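Local structure of Plm1 (Streptomyces sp. HK803, 4HXY) at residues Asp104-Gly109 and Lys300-Leu305; Phe320-Gly325 and Ala333-Gly338; Cys341-Ala346 and Ala356-Trp361. The protein probably reduces the beta-keto group of a polyketide intermediate with NADPH, as the ketoreductase domain of the first phoslactomycin synthase module. All coordinates share one frame; numbering follows the deposited sequence.

Contact 1: residues Asp104-Gly109 and Lys300-Leu305. With NDP (NADPH dihydro-nicotinamide-adenine-dinucleotide phosphate), chain C.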
loop_
_atom_site.group_PDB
_atom_site.type_symbol
_atom_site.label_atom_id
_atom_site.label_comp_id
_atom_site.label_asym_id
_atom_site.label_seq_id
_atom_site.Cartn_x
_atom_site.Cartn_y
_atom_site.Cartn_z
ATOM N N ASP A 104 -5.746 1.700 -10.718
ATOM C CA ASP A 104 -4.445 1.771 -11.372
ATOM C C ASP A 104 -3.441 1.450 -10.271
ATOM O O ASP A 104 -3.273 2.238 -9.335
ATOM C CB ASP A 104 -4.206 3.176 -11.950
ATOM C CG ASP A 104 -2.846 3.351 -12.616
ATOM O OD1 ASP A 104 -1.854 2.681 -12.275
ATOM O OD2 ASP A 104 -2.756 4.249 -13.489
ATOM N N VAL A 105 -2.810 0.280 -10.368
ATOM C CA VAL A 105 -1.936 -0.202 -9.300
ATOM C C VAL A 105 -0.749 0.734 -9.121
ATOM O O VAL A 105 -0.402 1.107 -8.001
ATOM C CB VAL A 105 -1.492 -1.656 -9.579
ATOM C CG1 VAL A 105 -0.319 -2.091 -8.675
ATOM C CG2 VAL A 105 -2.695 -2.587 -9.448
ATOM N N ARG A 106 -0.127 1.134 -10.221
ATOM C CA ARG A 106 1.067 1.974 -10.116
ATOM C C ARG A 106 0.758 3.383 -9.595
ATOM O O ARG A 106 1.535 3.952 -8.832
ATOM C CB ARG A 106 1.815 1.985 -11.436
ATOM C CG ARG A 106 2.371 0.589 -11.716
ATOM C CD ARG A 106 3.314 0.560 -12.878
ATOM N NE ARG A 106 3.622 -0.808 -13.303
ATOM C CZ ARG A 106 4.432 -1.667 -12.671
ATOM N NH1 ARG A 106 4.628 -2.872 -13.190
ATOM N NH2 ARG A 106 5.056 -1.351 -11.537
ATOM N N ALA A 107 -0.389 3.926 -9.965
ATOM C CA ALA A 107 -0.786 5.239 -9.486
ATOM C C ALA A 107 -0.987 5.255 -7.978
ATOM O O ALA A 107 -0.694 6.256 -7.300
ATOM C CB ALA A 107 -2.064 5.713 -10.173
ATOM N N ALA A 108 -1.534 4.160 -7.448
ATOM C CA ALA A 108 -1.718 4.019 -5.998
ATOM C C ALA A 108 -0.402 4.150 -5.219
ATOM O O ALA A 108 -0.379 4.688 -4.105
ATOM C CB ALA A 108 -2.430 2.674 -5.667
ATOM N N GLY A 109 0.693 3.682 -5.806
ATOM C CA GLY A 109 2.017 3.814 -5.199
ATOM C C GLY A 109 2.450 5.252 -4.960
ATOM O O GLY A 109 3.179 5.548 -4.015
ATOM N N LYS A 300 7.477 -7.237 -3.545
ATOM C CA LYS A 300 6.112 -6.986 -3.103
ATOM C C LYS A 300 5.205 -6.698 -4.300
ATOM O O LYS A 300 4.224 -7.407 -4.527
ATOM C CB LYS A 300 6.111 -5.851 -2.067
ATOM C CG LYS A 300 4.782 -5.633 -1.407
ATOM C CD LYS A 300 4.904 -4.683 -0.191
ATOM C CE LYS A 300 5.381 -5.391 1.103
ATOM N NZ LYS A 300 4.354 -6.281 1.696
ATOM N N VAL A 301 5.568 -5.706 -5.114
ATOM C CA VAL A 301 4.705 -5.235 -6.209
ATOM C C VAL A 301 4.833 -6.076 -7.482
ATOM O O VAL A 301 3.832 -6.550 -8.038
ATOM C CB VAL A 301 4.937 -3.774 -6.537
ATOM C CG1 VAL A 301 3.975 -3.317 -7.630
ATOM C CG2 VAL A 301 4.743 -2.907 -5.287
ATOM N N GLU A 302 6.050 -6.221 -7.986
ATOM C CA GLU A 302 6.241 -6.980 -9.213
ATOM C C GLU A 302 5.894 -8.468 -8.988
ATOM O O GLU A 302 5.313 -9.098 -9.878
ATOM C CB GLU A 302 7.655 -6.770 -9.777
ATOM C CG GLU A 302 7.996 -5.278 -10.058
ATOM C CD GLU A 302 6.953 -4.530 -10.911
ATOM O OE1 GLU A 302 6.472 -5.097 -11.926
ATOM O OE2 GLU A 302 6.603 -3.371 -10.560
ATOM N N GLY A 303 6.231 -9.016 -7.819
ATOM C CA GLY A 303 5.771 -10.352 -7.418
ATOM C C GLY A 303 4.259 -10.504 -7.451
ATOM O O GLY A 303 3.722 -11.448 -8.015
ATOM N N ALA A 304 3.546 -9.572 -6.833
ATOM C CA ALA A 304 2.096 -9.649 -6.810
ATOM C C ALA A 304 1.473 -9.551 -8.195
ATOM O O ALA A 304 0.505 -10.275 -8.491
ATOM C CB ALA A 304 1.528 -8.578 -5.894
ATOM N N LEU A 305 2.014 -8.657 -9.031
ATOM C CA LEU A 305 1.516 -8.458 -10.378
ATOM C C LEU A 305 1.756 -9.714 -11.207
ATOM O O LEU A 305 0.911 -10.098 -12.012
ATOM C CB LEU A 305 2.195 -7.274 -11.051
ATOM C CG LEU A 305 1.697 -5.918 -10.538
ATOM C CD1 LEU A 305 2.650 -4.791 -10.969
ATOM C CD2 LEU A 305 0.257 -5.588 -10.925
HETATM P PA NDP C . 10.523 -11.645 6.651
HETATM O O1A NDP C . 10.730 -12.602 7.776
HETATM O O2A NDP C . 11.698 -10.851 6.164
HETATM O O5B NDP C . 9.898 -12.428 5.408
HETATM C C5B NDP C . 9.996 -11.891 4.105
HETATM C C4B NDP C . 10.142 -13.030 3.139
HETATM O O4B NDP C . 10.188 -12.545 1.813
HETATM C C3B NDP C . 11.421 -13.810 3.330
HETATM O O3B NDP C . 11.074 -15.208 3.369
HETATM C C2B NDP C . 12.263 -13.502 2.113
HETATM O O2B NDP C . 13.050 -14.657 1.910
HETATM C C1B NDP C . 11.162 -13.261 1.084
HETATM N N9A NDP C . 11.548 -12.544 -0.125
HETATM C C8A NDP C . 12.097 -11.284 -0.233
HETATM N N7A NDP C . 12.318 -11.015 -1.538
HETATM C C5A NDP C . 11.887 -12.089 -2.277
HETATM C C6A NDP C . 11.851 -12.366 -3.634
HETATM N N6A NDP C . 12.278 -11.537 -4.580
HETATM N N1A NDP C . 11.353 -13.593 -4.035
HETATM C C2A NDP C . 10.865 -14.506 -3.107
HETATM N N3A NDP C . 10.900 -14.246 -1.761
HETATM C C4A NDP C . 11.401 -13.043 -1.374
HETATM O O3 NDP C . 9.377 -10.572 7.009
HETATM P PN NDP C . 7.990 -10.820 7.736
HETATM O O1N NDP C . 7.969 -9.923 8.913
HETATM O O2N NDP C . 7.650 -12.244 7.921
HETATM O O5D NDP C . 6.946 -10.112 6.755
HETATM C C5D NDP C . 6.407 -10.778 5.642
HETATM C C4D NDP C . 5.423 -9.844 4.958
HETATM O O4D NDP C . 4.529 -9.282 5.904
HETATM C C3D NDP C . 6.115 -8.681 4.287
HETATM O O3D NDP C . 5.602 -8.520 2.999
HETATM C C2D NDP C . 5.762 -7.475 5.132
HETATM O O2D NDP C . 5.730 -6.268 4.398
HETATM C C1D NDP C . 4.430 -7.884 5.727
HETATM N N1N NDP C . 4.192 -7.252 7.031
HETATM C C2N NDP C . 4.899 -7.637 8.134
HETATM C C3N NDP C . 4.812 -6.952 9.348
HETATM C C7N NDP C . 5.520 -7.417 10.560
HETATM O O7N NDP C . 5.176 -6.784 11.733
HETATM N N7N NDP C . 6.468 -8.343 10.584
HETATM C C4N NDP C . 3.677 -5.980 9.525
HETATM C C5N NDP C . 2.957 -5.640 8.262
HETATM C C6N NDP C . 3.222 -6.296 7.083
HETATM P P2B NDP C . 14.330 -14.691 0.951
HETATM O O1X NDP C . 14.938 -16.055 1.188
HETATM O O2X NDP C . 15.309 -13.565 1.309
HETATM O O3X NDP C . 13.922 -14.491 -0.451
#

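Contact 2: residues Phe320-Gly325 and Ala333-Gly338. With NDP (NADPH dihydro-nicotinamide-adenine-dinucleotide phosphate), chain C.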
loop_
_atom_site.group_PDB
_atom_site.type_symbol
_atom_site.label_atom_id
_atom_site.label_comp_id
_atom_site.label_asym_id
_atom_site.label_seq_id
_atom_site.Cartn_x
_atom_site.Cartn_y
_atom_site.Cartn_z
ATOM N N PHE A 320 -0.303 -9.595 1.897
ATOM C CA PHE A 320 0.099 -9.044 3.183
ATOM C C PHE A 320 0.660 -7.644 2.987
ATOM O O PHE A 320 1.804 -7.457 2.540
ATOM C CB PHE A 320 1.108 -9.958 3.856
ATOM C CG PHE A 320 0.489 -11.045 4.690
ATOM C CD1 PHE A 320 -0.754 -11.579 4.399
ATOM C CD2 PHE A 320 1.152 -11.496 5.817
ATOM C CE1 PHE A 320 -1.328 -12.564 5.204
ATOM C CE2 PHE A 320 0.585 -12.474 6.640
ATOM C CZ PHE A 320 -0.647 -13.023 6.323
ATOM N N SER A 321 -0.186 -6.663 3.280
ATOM C CA SER A 321 0.170 -5.283 3.214
ATOM C C SER A 321 0.509 -4.750 4.614
ATOM O O SER A 321 0.704 -5.527 5.541
ATOM C CB SER A 321 -0.973 -4.511 2.540
ATOM O OG SER A 321 -0.631 -3.161 2.325
ATOM N N SER A 322 0.566 -3.438 4.761
ATOM C CA SER A 322 1.042 -2.803 5.993
ATOM C C SER A 322 0.341 -1.481 6.216
ATOM O O SER A 322 -0.009 -0.801 5.241
ATOM C CB SER A 322 2.540 -2.513 5.905
ATOM O OG SER A 322 2.979 -1.772 7.045
ATOM N N ILE A 323 0.183 -1.114 7.493
ATOM C CA ILE A 323 -0.198 0.269 7.883
ATOM C C ILE A 323 0.688 1.328 7.211
ATOM O O ILE A 323 0.266 2.455 7.000
ATOM C CB ILE A 323 -0.195 0.445 9.407
ATOM C CG1 ILE A 323 1.134 -0.019 10.019
ATOM C CG2 ILE A 323 -1.399 -0.317 9.991
ATOM C CD1 ILE A 323 1.332 0.377 11.480
ATOM N N SER A 324 1.906 0.964 6.846
ATOM C CA SER A 324 2.803 1.914 6.164
ATOM C C SER A 324 2.177 2.470 4.900
ATOM O O SER A 324 2.314 3.655 4.587
ATOM C CB SER A 324 4.143 1.255 5.840
ATOM O OG SER A 324 5.032 2.207 5.302
ATOM N N GLY A 325 1.466 1.617 4.168
ATOM C CA GLY A 325 0.821 2.044 2.939
ATOM C C GLY A 325 -0.522 2.707 3.172
ATOM O O GLY A 325 -1.185 3.136 2.208
ATOM N N ALA A 333 9.345 5.331 2.437
ATOM C CA ALA A 333 8.805 5.691 1.118
ATOM C C ALA A 333 8.545 4.492 0.184
ATOM O O ALA A 333 7.438 4.348 -0.337
ATOM C CB ALA A 333 9.714 6.714 0.422
ATOM N N GLY A 334 9.553 3.643 -0.022
ATOM C CA GLY A 334 9.416 2.494 -0.907
ATOM C C GLY A 334 8.525 1.407 -0.337
ATOM O O GLY A 334 7.770 0.762 -1.060
ATOM N N TYR A 335 8.624 1.201 0.973
ATOM C CA TYR A 335 7.809 0.197 1.653
ATOM C C TYR A 335 6.341 0.628 1.569
ATOM O O TYR A 335 5.455 -0.136 1.186
ATOM C CB TYR A 335 8.254 0.077 3.088
ATOM C CG TYR A 335 7.614 -1.040 3.867
ATOM C CD1 TYR A 335 7.694 -2.350 3.438
ATOM C CD2 TYR A 335 6.964 -0.772 5.059
ATOM C CE1 TYR A 335 7.125 -3.387 4.170
ATOM C CE2 TYR A 335 6.382 -1.778 5.788
ATOM C CZ TYR A 335 6.481 -3.091 5.348
ATOM O OH TYR A 335 5.914 -4.076 6.095
ATOM N N ALA A 336 6.093 1.883 1.901
ATOM C CA ALA A 336 4.737 2.441 1.848
ATOM C C ALA A 336 4.168 2.372 0.432
ATOM O O ALA A 336 3.015 2.017 0.227
ATOM C CB ALA A 336 4.733 3.918 2.358
ATOM N N ALA A 337 4.980 2.729 -0.554
ATOM C CA ALA A 337 4.518 2.727 -1.934
ATOM C C ALA A 337 4.089 1.320 -2.346
ATOM O O ALA A 337 3.020 1.121 -2.923
ATOM C CB ALA A 337 5.610 3.242 -2.855
ATOM N N GLY A 338 4.915 0.342 -2.025
ATOM C CA GLY A 338 4.635 -1.035 -2.416
ATOM C C GLY A 338 3.375 -1.553 -1.776
ATOM O O GLY A 338 2.588 -2.260 -2.406
HETATM P PA NDP C . 10.523 -11.645 6.651
HETATM O O1A NDP C . 10.730 -12.602 7.776
HETATM O O2A NDP C . 11.698 -10.851 6.164
HETATM O O5B NDP C . 9.898 -12.428 5.408
HETATM C C5B NDP C . 9.996 -11.891 4.105
HETATM C C4B NDP C . 10.142 -13.030 3.139
HETATM O O4B NDP C . 10.188 -12.545 1.813
HETATM C C3B NDP C . 11.421 -13.810 3.330
HETATM O O3B NDP C . 11.074 -15.208 3.369
HETATM C C2B NDP C . 12.263 -13.502 2.113
HETATM O O2B NDP C . 13.050 -14.657 1.910
HETATM C C1B NDP C . 11.162 -13.261 1.084
HETATM N N9A NDP C . 11.548 -12.544 -0.125
HETATM C C8A NDP C . 12.097 -11.284 -0.233
HETATM N N7A NDP C . 12.318 -11.015 -1.538
HETATM C C5A NDP C . 11.887 -12.089 -2.277
HETATM C C6A NDP C . 11.851 -12.366 -3.634
HETATM N N6A NDP C . 12.278 -11.537 -4.580
HETATM N N1A NDP C . 11.353 -13.593 -4.035
HETATM C C2A NDP C . 10.865 -14.506 -3.107
HETATM N N3A NDP C . 10.900 -14.246 -1.761
HETATM C C4A NDP C . 11.401 -13.043 -1.374
HETATM O O3 NDP C . 9.377 -10.572 7.009
HETATM P PN NDP C . 7.990 -10.820 7.736
HETATM O O1N NDP C . 7.969 -9.923 8.913
HETATM O O2N NDP C . 7.650 -12.244 7.921
HETATM O O5D NDP C . 6.946 -10.112 6.755
HETATM C C5D NDP C . 6.407 -10.778 5.642
HETATM C C4D NDP C . 5.423 -9.844 4.958
HETATM O O4D NDP C . 4.529 -9.282 5.904
HETATM C C3D NDP C . 6.115 -8.681 4.287
HETATM O O3D NDP C . 5.602 -8.520 2.999
HETATM C C2D NDP C . 5.762 -7.475 5.132
HETATM O O2D NDP C . 5.730 -6.268 4.398
HETATM C C1D NDP C . 4.430 -7.884 5.727
HETATM N N1N NDP C . 4.192 -7.252 7.031
HETATM C C2N NDP C . 4.899 -7.637 8.134
HETATM C C3N NDP C . 4.812 -6.952 9.348
HETATM C C7N NDP C . 5.520 -7.417 10.560
HETATM O O7N NDP C . 5.176 -6.784 11.733
HETATM N N7N NDP C . 6.468 -8.343 10.584
HETATM C C4N NDP C . 3.677 -5.980 9.525
HETATM C C5N NDP C . 2.957 -5.640 8.262
HETATM C C6N NDP C . 3.222 -6.296 7.083
HETATM P P2B NDP C . 14.330 -14.691 0.951
HETATM O O1X NDP C . 14.938 -16.055 1.188
HETATM O O2X NDP C . 15.309 -13.565 1.309
HETATM O O3X NDP C . 13.922 -14.491 -0.451
HETATM O O HOH W 1 4.964 -3.068 8.328
#

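Contact 3: residues Cys341-Ala346 and Ala356-Trp361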
loop_
_atom_site.group_PDB
_atom_site.type_symbol
_atom_site.label_atom_id
_atom_site.label_comp_id
_atom_site.label_asym_id
_atom_site.label_seq_id
_atom_site.Cartn_x
_atom_site.Cartn_y
_atom_site.Cartn_z
ATOM N N CYS A 341 0.352 -0.134 -3.393
ATOM C CA CYS A 341 0.137 -0.877 -4.635
ATOM C C CYS A 341 -0.630 -2.173 -4.402
ATOM O O CYS A 341 -1.521 -2.519 -5.190
ATOM C CB CYS A 341 1.453 -1.167 -5.331
ATOM S SG CYS A 341 2.272 0.282 -6.068
ATOM N N LEU A 342 -0.280 -2.898 -3.344
ATOM C CA LEU A 342 -0.971 -4.166 -3.038
ATOM C C LEU A 342 -2.451 -3.928 -2.818
ATOM O O LEU A 342 -3.293 -4.657 -3.322
ATOM C CB LEU A 342 -0.395 -4.830 -1.794
ATOM C CG LEU A 342 0.992 -5.426 -1.879
ATOM C CD1 LEU A 342 1.332 -6.111 -0.545
ATOM C CD2 LEU A 342 1.102 -6.397 -3.070
ATOM N N ASP A 343 -2.786 -2.884 -2.065
ATOM C CA ASP A 343 -4.185 -2.630 -1.757
ATOM C C ASP A 343 -4.932 -2.361 -3.054
ATOM O O ASP A 343 -6.056 -2.824 -3.230
ATOM C CB ASP A 343 -4.317 -1.446 -0.785
ATOM C CG ASP A 343 -3.565 -1.671 0.527
ATOM O OD1 ASP A 343 -3.204 -2.836 0.840
ATOM O OD2 ASP A 343 -3.336 -0.680 1.282
ATOM N N ALA A 344 -4.292 -1.641 -3.983
ATOM C CA ALA A 344 -4.934 -1.338 -5.268
ATOM C C ALA A 344 -5.092 -2.571 -6.134
ATOM O O ALA A 344 -6.099 -2.708 -6.807
ATOM C CB ALA A 344 -4.187 -0.265 -6.043
ATOM N N LEU A 345 -4.098 -3.459 -6.107
ATOM C CA LEU A 345 -4.167 -4.686 -6.886
ATOM C C LEU A 345 -5.340 -5.544 -6.399
ATOM O O LEU A 345 -6.048 -6.112 -7.226
ATOM C CB LEU A 345 -2.873 -5.474 -6.788
ATOM C CG LEU A 345 -2.867 -6.813 -7.498
ATOM C CD1 LEU A 345 -3.158 -6.665 -8.986
ATOM C CD2 LEU A 345 -1.524 -7.492 -7.224
ATOM N N ALA A 346 -5.563 -5.637 -5.088
ATOM C CA ALA A 346 -6.703 -6.409 -4.614
ATOM C C ALA A 346 -8.000 -5.826 -5.167
ATOM O O ALA A 346 -8.880 -6.574 -5.589
ATOM C CB ALA A 346 -6.741 -6.513 -3.096
ATOM N N ALA A 356 -9.908 -11.581 -3.992
ATOM C CA ALA A 356 -8.657 -10.975 -3.519
ATOM C C ALA A 356 -8.898 -10.196 -2.255
ATOM O O ALA A 356 -9.924 -9.545 -2.114
ATOM C CB ALA A 356 -8.041 -10.052 -4.570
ATOM N N VAL A 357 -7.971 -10.290 -1.309
ATOM C CA VAL A 357 -7.951 -9.406 -0.159
ATOM C C VAL A 357 -6.528 -8.965 0.144
ATOM O O VAL A 357 -5.596 -9.767 0.063
ATOM C CB VAL A 357 -8.585 -10.031 1.077
ATOM C CG1 VAL A 357 -7.848 -11.338 1.530
ATOM C CG2 VAL A 357 -8.708 -8.950 2.221
ATOM N N SER A 358 -6.389 -7.686 0.492
ATOM C CA SER A 358 -5.129 -7.146 0.973
ATOM C C SER A 358 -5.327 -6.720 2.403
ATOM O O SER A 358 -6.152 -5.842 2.678
ATOM C CB SER A 358 -4.697 -5.957 0.133
ATOM O OG SER A 358 -3.419 -5.476 0.540
ATOM N N VAL A 359 -4.606 -7.334 3.328
ATOM C CA VAL A 359 -4.741 -6.947 4.738
ATOM C C VAL A 359 -3.568 -6.042 5.073
ATOM O O VAL A 359 -2.415 -6.469 4.963
ATOM C CB VAL A 359 -4.729 -8.160 5.693
ATOM C CG1 VAL A 359 -4.865 -7.715 7.139
ATOM C CG2 VAL A 359 -5.876 -9.133 5.372
ATOM N N ALA A 360 -3.877 -4.812 5.495
ATOM C CA ALA A 360 -2.849 -3.840 5.888
ATOM C C ALA A 360 -2.582 -4.041 7.378
ATOM O O ALA A 360 -3.272 -3.511 8.238
ATOM C CB ALA A 360 -3.309 -2.441 5.563
ATOM N N TRP A 361 -1.595 -4.872 7.673
ATOM C CA TRP A 361 -1.237 -5.197 9.034
ATOM C C TRP A 361 -0.437 -4.104 9.774
ATOM O O TRP A 361 0.514 -3.502 9.234
ATOM C CB TRP A 361 -0.346 -6.424 9.029
ATOM C CG TRP A 361 -0.960 -7.645 8.448
ATOM C CD1 TRP A 361 -0.625 -8.257 7.279
ATOM C CD2 TRP A 361 -1.931 -8.475 9.073
ATOM N NE1 TRP A 361 -1.368 -9.389 7.114
ATOM C CE2 TRP A 361 -2.179 -9.546 8.206
ATOM C CE3 TRP A 361 -2.642 -8.387 10.253
ATOM C CZ2 TRP A 361 -3.112 -10.543 8.500
ATOM C CZ3 TRP A 361 -3.542 -9.377 10.567
ATOM C CH2 TRP A 361 -3.786 -10.438 9.683
#

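Contact 1: residues Asp104-Gly109 and Lys300-Leu305
Arg106 and Glu302 meet in an end-on, two-pronged salt bridge. Arg106 NH2 gives a short bond of 2.7 Å to Glu302 OE2, and Arg106 NH1 reaches OE1 of the same carboxylate at 3.2 Å; both are nearly straight and use the syn lone pairs of the acid. The two planes lie only 4° apart, so guanidinium and carboxylate form one almost flat assembly. Leu305 covers a face of the guanidinium, its CD1 lying 3.5 Å from Arg106 NH1, while CD2 touches Val105 CG1 at 4.2 Å.

The axes of the turns 105-109 and 300-305 come no closer than 12.1 Å and run nearly antiparallel. Arg106 spans the distance with its chain extended from CG to NE, whereas Glu302 bends at chi2 (-51°), which lays its carboxylate at the guanidinium edge. Behind Arg106, Asp104 caps the start of helix 105-120, its OD1 accepting from Ala107 N at 3.0 Å from above the carboxylate plane. On helix 290-310, Lys300 turns instead to NADPH and grips ribose atoms O3D and O2D through NZ, which also bonds Asn339.

A glutamine in place of Glu302 would probably leave the Arg106 charge without its mate and undo the paired grip. Opposite charges matched in one plane imply a directional tie at the partly exposed margin of the contact, beside the apolar touch of Val105 and Leu305.

Contact 2: residues Phe320-Gly325 and Ala333-Gly338
Ser322 and Tyr335 face each other beside the nicotinamide end of NADPH, in the arrangement of the short-chain dehydrogenase/reductase fold, where a serine at the end of a central Rossmann strand and a tyrosine on a later helix, here the long helix 333-351 beyond a short helical turn, form the characteristic Ser-Tyr-Lys set. Their positions, with Lys300 nearby, are consistent with those roles here; the lysine comes from helix 290-310, as in other modular ketoreductases.

The polar links run through a water and the cofactor. One water is bonded to Ser322 OG at 2.7 Å and to Tyr335 OH at 2.6 Å, lying in the plane of the tyrosine ring at its edge. Tyr335 OH also shares a hydrogen bond of 2.8 Å with ribose O2D of NADPH, which likewise lies near the ring plane. These two bonds hold the phenol oxygen in place. With CG anti to the backbone N (chi1 -173°), the ring extends from its helix to the ribose.

Van der Waals packing backs this polar row and limits the turn of the ring. Ser324 CB rests 3.6 Å from Tyr335 CD2, while Ser322 OG approaches CE2 obliquely. Ala336 CB nestles against Ser324, whose OG is hydrogen-bonded to Gln332, and Gly325 CA lies against Ala336 O.

A capping bond closes the turn after the strand. Ser322 OG accepts from Ser324 N at 2.9 Å in a nearly straight bond, so one hydroxyl serves both the turn and the water. Just before it, Ser321 O comes within 3.1 Å of nicotinamide atom C6N of NADPH.

Contact 3: residues Cys341-Ala346 and Ala356-Trp361
Ser358 reaches across from its strand to Asp343, and its hydroxyl donates to the carboxylate: Ser358 OG to OD1 of Asp343 is 2.7 Å. The serine holds OG anti to its own backbone N (chi1 -176°), which sets OG beside the Asp343 carboxylate. Asp343 instead has CG beside the backbone N and anti to the carbonyl carbon (chi1 -58°); its side chain leaves the helix obliquely and swings its end back to the strand. OD1 receives the serine on its anti lone pair, away from OD2, and is also hydrogen-bonded to Ser321 OG on the adjoining strand, which has a second partner in Asn339 O. The bond donated by Ser358 would be expected to help stabilise the charge of the acid.

Next to the polar pair the fit is made by small groups. Ala346 CB lies 3.9 Å from Ser358 CB and 4.0 Å from Ala356 CB, and Ala356 CB meets the Ala346 carbonyl oxygen at 3.7 Å. The same Ala346 CB rests 3.8 Å from Ser358 N. Leu342 adds its CB at 3.9 Å from Ser358 OG, while its branched end lies against helix 290-310.

Such short side chains let the axes of helix segment 341-346 and strand 357-361 approach to 7.2 Å, with their directions 151° apart. A helix packed nearly antiparallel on the next strand of a parallel sheet is typical of the Rossmann fold.

The three contacts come in series along the chain, and their centres lie about 10 to 11 Å apart, centre to centre, near the middle of the protein. Contact 2 and contact 3 share helix 333-351, one near its start and the other farther along, and their strands 316-322 and 357-361 are parallel neighbours: Ser321 N lies 2.8 Å from Val359 O, a probable hydrogen bond. Contact 1 joins helix 105-120 to helix 290-310, which precedes strand 316-322; Val105 and Ala108 pack on helix 333-351 through Cys341 and Ala344. Contacts 1 and 2 both reach NADPH: helices 290-310 and 333-351, which carry Lys300 and Tyr335, are also those that pack against helix 105-120.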